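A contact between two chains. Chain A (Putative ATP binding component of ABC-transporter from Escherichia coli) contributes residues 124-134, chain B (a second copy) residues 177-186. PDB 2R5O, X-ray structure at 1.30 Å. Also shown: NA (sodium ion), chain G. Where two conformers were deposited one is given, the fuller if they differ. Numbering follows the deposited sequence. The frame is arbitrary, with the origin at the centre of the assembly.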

# COMPACT_ATOMS: atom_id res chain seq x y z
N ARG A 124 -17.56 9.22 23.22
CA ARG A 124 -17.84 8.78 21.85
C ARG A 124 -16.82 7.74 21.43
O ARG A 124 -15.67 7.80 21.83
CB ARG A 124 -17.76 9.95 20.87
CG ARG A 124 -18.64 11.13 21.16
CD ARG A 124 -20.09 10.84 20.86
NE ARG A 124 -20.92 12.02 21.18
CZ ARG A 124 -21.23 12.99 20.32
NH1 ARG A 124 -20.79 12.97 19.06
NH2 ARG A 124 -21.97 13.99 20.74
N VAL A 125 -17.25 6.85 20.55
CA VAL A 125 -16.37 5.89 19.93
C VAL A 125 -16.32 6.20 18.44
O VAL A 125 -17.34 6.48 17.79
CB VAL A 125 -16.86 4.46 20.18
CG1 VAL A 125 -16.02 3.46 19.40
CG2 VAL A 125 -16.83 4.16 21.67
N PHE A 126 -15.12 6.12 17.89
CA PHE A 126 -14.87 6.34 16.47
C PHE A 126 -14.16 5.14 15.89
O PHE A 126 -13.27 4.58 16.53
CB PHE A 126 -14.00 7.58 16.30
CG PHE A 126 -14.58 8.81 16.96
CD1 PHE A 126 -15.78 9.36 16.53
CD2 PHE A 126 -13.97 9.36 18.06
CE1 PHE A 126 -16.31 10.49 17.15
CE2 PHE A 126 -14.47 10.50 18.68
CZ PHE A 126 -15.64 11.06 18.22
N LYS A 127 -14.55 4.75 14.68
CA LYS A 127 -14.03 3.54 14.07
C LYS A 127 -13.45 3.82 12.69
O LYS A 127 -14.15 4.35 11.82
CB LYS A 127 -15.15 2.49 13.96
CG LYS A 127 -14.71 1.21 13.27
CD LYS A 127 -15.75 0.12 13.33
CE LYS A 127 -16.86 0.29 12.36
NZ LYS A 127 -17.64 -1.01 12.33
N PHE A 128 -12.21 3.40 12.47
CA PHE A 128 -11.58 3.40 11.15
C PHE A 128 -11.45 1.94 10.73
O PHE A 128 -10.86 1.14 11.46
CB PHE A 128 -10.18 4.03 11.21
CG PHE A 128 -10.20 5.50 11.49
CD1 PHE A 128 -10.19 6.39 10.45
CD2 PHE A 128 -10.21 5.98 12.78
CE1 PHE A 128 -10.23 7.74 10.67
CE2 PHE A 128 -10.24 7.35 13.01
CZ PHE A 128 -10.25 8.21 11.97
N SER A 129 -11.98 1.59 9.57
CA SER A 129 -11.94 0.21 9.09
C SER A 129 -11.17 0.21 7.77
O SER A 129 -11.53 0.94 6.86
CB SER A 129 -13.34 -0.35 8.88
OG SER A 129 -14.08 -0.36 10.08
N LEU A 130 -10.15 -0.63 7.66
CA LEU A 130 -9.32 -0.63 6.49
C LEU A 130 -8.67 -1.99 6.30
O LEU A 130 -8.47 -2.73 7.27
CB LEU A 130 -8.26 0.48 6.57
CG LEU A 130 -7.32 0.38 7.78
CD1 LEU A 130 -6.04 -0.36 7.44
CD2 LEU A 130 -7.00 1.75 8.37
N PRO A 131 -8.36 -2.31 5.04
CA PRO A 131 -7.64 -3.53 4.73
C PRO A 131 -6.16 -3.32 5.01
O PRO A 131 -5.56 -2.37 4.53
CB PRO A 131 -7.93 -3.73 3.24
CG PRO A 131 -8.04 -2.38 2.71
CD PRO A 131 -8.67 -1.56 3.81
N VAL A 132 -5.57 -4.21 5.79
CA VAL A 132 -4.20 -4.00 6.20
C VAL A 132 -3.27 -4.53 5.08
O VAL A 132 -2.71 -5.63 5.15
CB VAL A 132 -3.94 -4.62 7.57
CG1 VAL A 132 -2.52 -4.34 8.04
CG2 VAL A 132 -4.96 -4.06 8.60
N ASP A 133 -3.14 -3.71 4.05
CA ASP A 133 -2.45 -4.06 2.77
C ASP A 133 -0.92 -3.81 2.91
O ASP A 133 -0.35 -2.94 2.25
CB ASP A 133 -3.08 -3.28 1.60
CG ASP A 133 -4.47 -3.74 1.21
OD1 ASP A 133 -4.91 -4.82 1.62
OD2 ASP A 133 -5.17 -3.02 0.45
N LEU A 134 -0.32 -4.54 3.85
CA LEU A 134 1.07 -4.41 4.27
C LEU A 134 1.73 -5.77 4.29
O LEU A 134 1.06 -6.81 4.40
CB LEU A 134 1.19 -3.79 5.68
CG LEU A 134 0.57 -2.40 5.87
CD1 LEU A 134 0.70 -1.94 7.29
CD2 LEU A 134 1.17 -1.39 4.93
NA NA G . -7.94 7.11 2.65
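Chain B, residues 177-186: VIDLKSSFTS

Chain B lies along chain A as an added antiparallel β-strand. Strand 183-185 of chain B runs at 160° to the strand of chain A that enters this stretch already formed and includes Arg124(A) to Ser129(A), and the two axes approach to 4.8 Å. The backbone angles agree: Lys127(A) at phi/psi -126/127 and Phe184(B) at -136/135 both lie in the extended, β region. Because the directions oppose, rising numbers in chain A meet falling numbers in chain B.

Arg124(A) makes no contact with this stretch of chain B. The register begins at Phe126(A), whose CA is 4.9 Å from CA of Ser186(B); Phe126(A) CD1 lies 3.8 Å from CZ of Phe184(B), an apolar contact made at the edge of the Phe184(B) ring.

Lys127(A) and Thr185(B) form a hydrogen-bonded pair, CA to CA 5.2 Å. Lys127(A) N donates to Thr185(B) O and Thr185(B) N to Lys127(A) O, both at 2.9 Å and with angles of 161° and 160°, so the two bonds are nearly equivalent. Their side chains share a face of the sheet, where CE of Lys127(A) comes to 3.1 Å from OG1 of Thr185(B).

Phe128(A) and Phe184(B) form the next, non-hydrogen-bonded pair, with the CA atoms closer at 4.7 Å. Both side chains occupy the other face. The edge of Phe184(B) points toward the face of Phe128(A), with ring centroids 5.0 Å apart and planes at 61°. CA-H...O contacts supplement the ladder: Phe128(A) CA to Ser183(B) O is 3.4 Å, and Phe184(B) CA to Lys127(A) O is 3.3 Å.

Ser129(A) restores the hydrogen-bonded pattern with Ser183(B). Ser129(A) N donates to Ser183(B) O at 3.1 Å, and Ser183(B) N to Ser129(A) O at 2.8 Å. One water joins both hydrogen-bonded pairs on their side-chain face, reaching Lys127(A) O, Ser129(A) OG, Ser183(B) OG and Thr185(B) OG1.

At Leu130(A) the register continues, its CA 4.4 Å from CA of Ser182(B), although chain B is here no longer a strand. Lys181(B), at phi/psi 61/45, departs from the extended conformation. Leu130(A) CD1 meets Leu180(B) CD1 at 4.2 Å, and Pro131(A) CD lies 3.3 Å from Leu180(B) O. Leu180(B) has the largest area covered by the opposing stretch, 102 Å², and Leu180(B) CD2 lies 3.8 Å from Asp133(A) CB. Together the two stretches bury 739 Å².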

# COMPACT_ATOMS: atom_id res chain seq x y z
N VAL B 177 2.63 6.97 2.32
CA VAL B 177 2.97 6.51 0.97
C VAL B 177 1.84 5.79 0.25
O VAL B 177 1.79 5.85 -0.97
CB VAL B 177 4.29 5.74 0.96
CG1 VAL B 177 4.17 4.45 1.64
CG2 VAL B 177 4.78 5.55 -0.46
N ILE B 178 0.98 5.07 0.97
CA ILE B 178 -0.10 4.31 0.33
C ILE B 178 -1.48 4.71 0.87
O ILE B 178 -1.67 4.85 2.07
CB ILE B 178 0.08 2.76 0.51
CG1 ILE B 178 -1.04 1.99 -0.22
CG2 ILE B 178 0.18 2.38 1.97
CD1 ILE B 178 -0.84 0.50 -0.40
N ASP B 179 -2.45 4.85 -0.02
CA ASP B 179 -3.83 5.08 0.37
C ASP B 179 -4.46 3.74 0.73
O ASP B 179 -4.79 2.95 -0.17
CB ASP B 179 -4.59 5.76 -0.76
CG ASP B 179 -5.98 6.16 -0.37
OD1 ASP B 179 -6.37 5.98 0.82
OD2 ASP B 179 -6.72 6.66 -1.26
N LEU B 180 -4.63 3.47 2.02
CA LEU B 180 -5.28 2.24 2.49
C LEU B 180 -6.80 2.35 2.48
O LEU B 180 -7.48 1.38 2.82
CB LEU B 180 -4.76 1.83 3.88
CG LEU B 180 -3.27 1.45 3.91
CD1 LEU B 180 -2.81 1.17 5.33
CD2 LEU B 180 -2.95 0.30 3.00
N LYS B 181 -7.35 3.51 2.10
CA LYS B 181 -8.79 3.62 1.82
C LYS B 181 -9.67 3.28 3.01
O LYS B 181 -10.70 2.64 2.87
CB LYS B 181 -9.16 2.80 0.58
CG LYS B 181 -8.31 3.20 -0.62
CD LYS B 181 -8.77 2.60 -1.89
CE LYS B 181 -8.00 3.19 -3.01
NZ LYS B 181 -8.20 2.40 -4.22
N SER B 182 -9.32 3.79 4.17
CA SER B 182 -10.13 3.56 5.35
C SER B 182 -11.55 4.09 5.21
O SER B 182 -11.75 5.17 4.65
CB SER B 182 -9.50 4.23 6.57
OG SER B 182 -10.14 3.90 7.79
N SER B 183 -12.51 3.37 5.75
CA SER B 183 -13.82 3.92 6.03
C SER B 183 -13.81 4.52 7.41
O SER B 183 -12.89 4.27 8.19
CB SER B 183 -14.88 2.84 5.94
OG SER B 183 -14.78 2.06 7.10
N PHE B 184 -14.79 5.35 7.70
CA PHE B 184 -14.94 5.97 9.01
C PHE B 184 -16.39 5.93 9.47
O PHE B 184 -17.29 6.19 8.69
CB PHE B 184 -14.49 7.43 8.98
CG PHE B 184 -14.68 8.10 10.29
CD1 PHE B 184 -13.79 7.91 11.31
CD2 PHE B 184 -15.82 8.82 10.54
CE1 PHE B 184 -14.00 8.46 12.53
CE2 PHE B 184 -16.06 9.37 11.75
CZ PHE B 184 -15.12 9.19 12.77
N THR B 185 -16.60 5.57 10.73
CA THR B 185 -17.92 5.56 11.34
C THR B 185 -17.84 6.14 12.72
O THR B 185 -16.86 5.92 13.45
CB THR B 185 -18.57 4.15 11.35
OG1 THR B 185 -17.71 3.21 11.98
CG2 THR B 185 -18.87 3.67 9.95
N SER B 186 -18.89 6.88 13.08
CA SER B 186 -19.13 7.47 14.39
C SER B 186 -20.48 6.98 14.91
O SER B 186 -20.76 7.12 16.10
CB SER B 186 -19.15 9.01 14.30
OG SER B 186 -20.11 9.50 13.37
O HOH W 1 -15.59 2.45 9.90
O HOH W 2 -12.14 0.22 3.86
O HOH W 3 -6.83 -0.52 0.52
O HOH W 4 -10.59 6.58 2.65
O HOH W 5 -7.86 9.67 3.64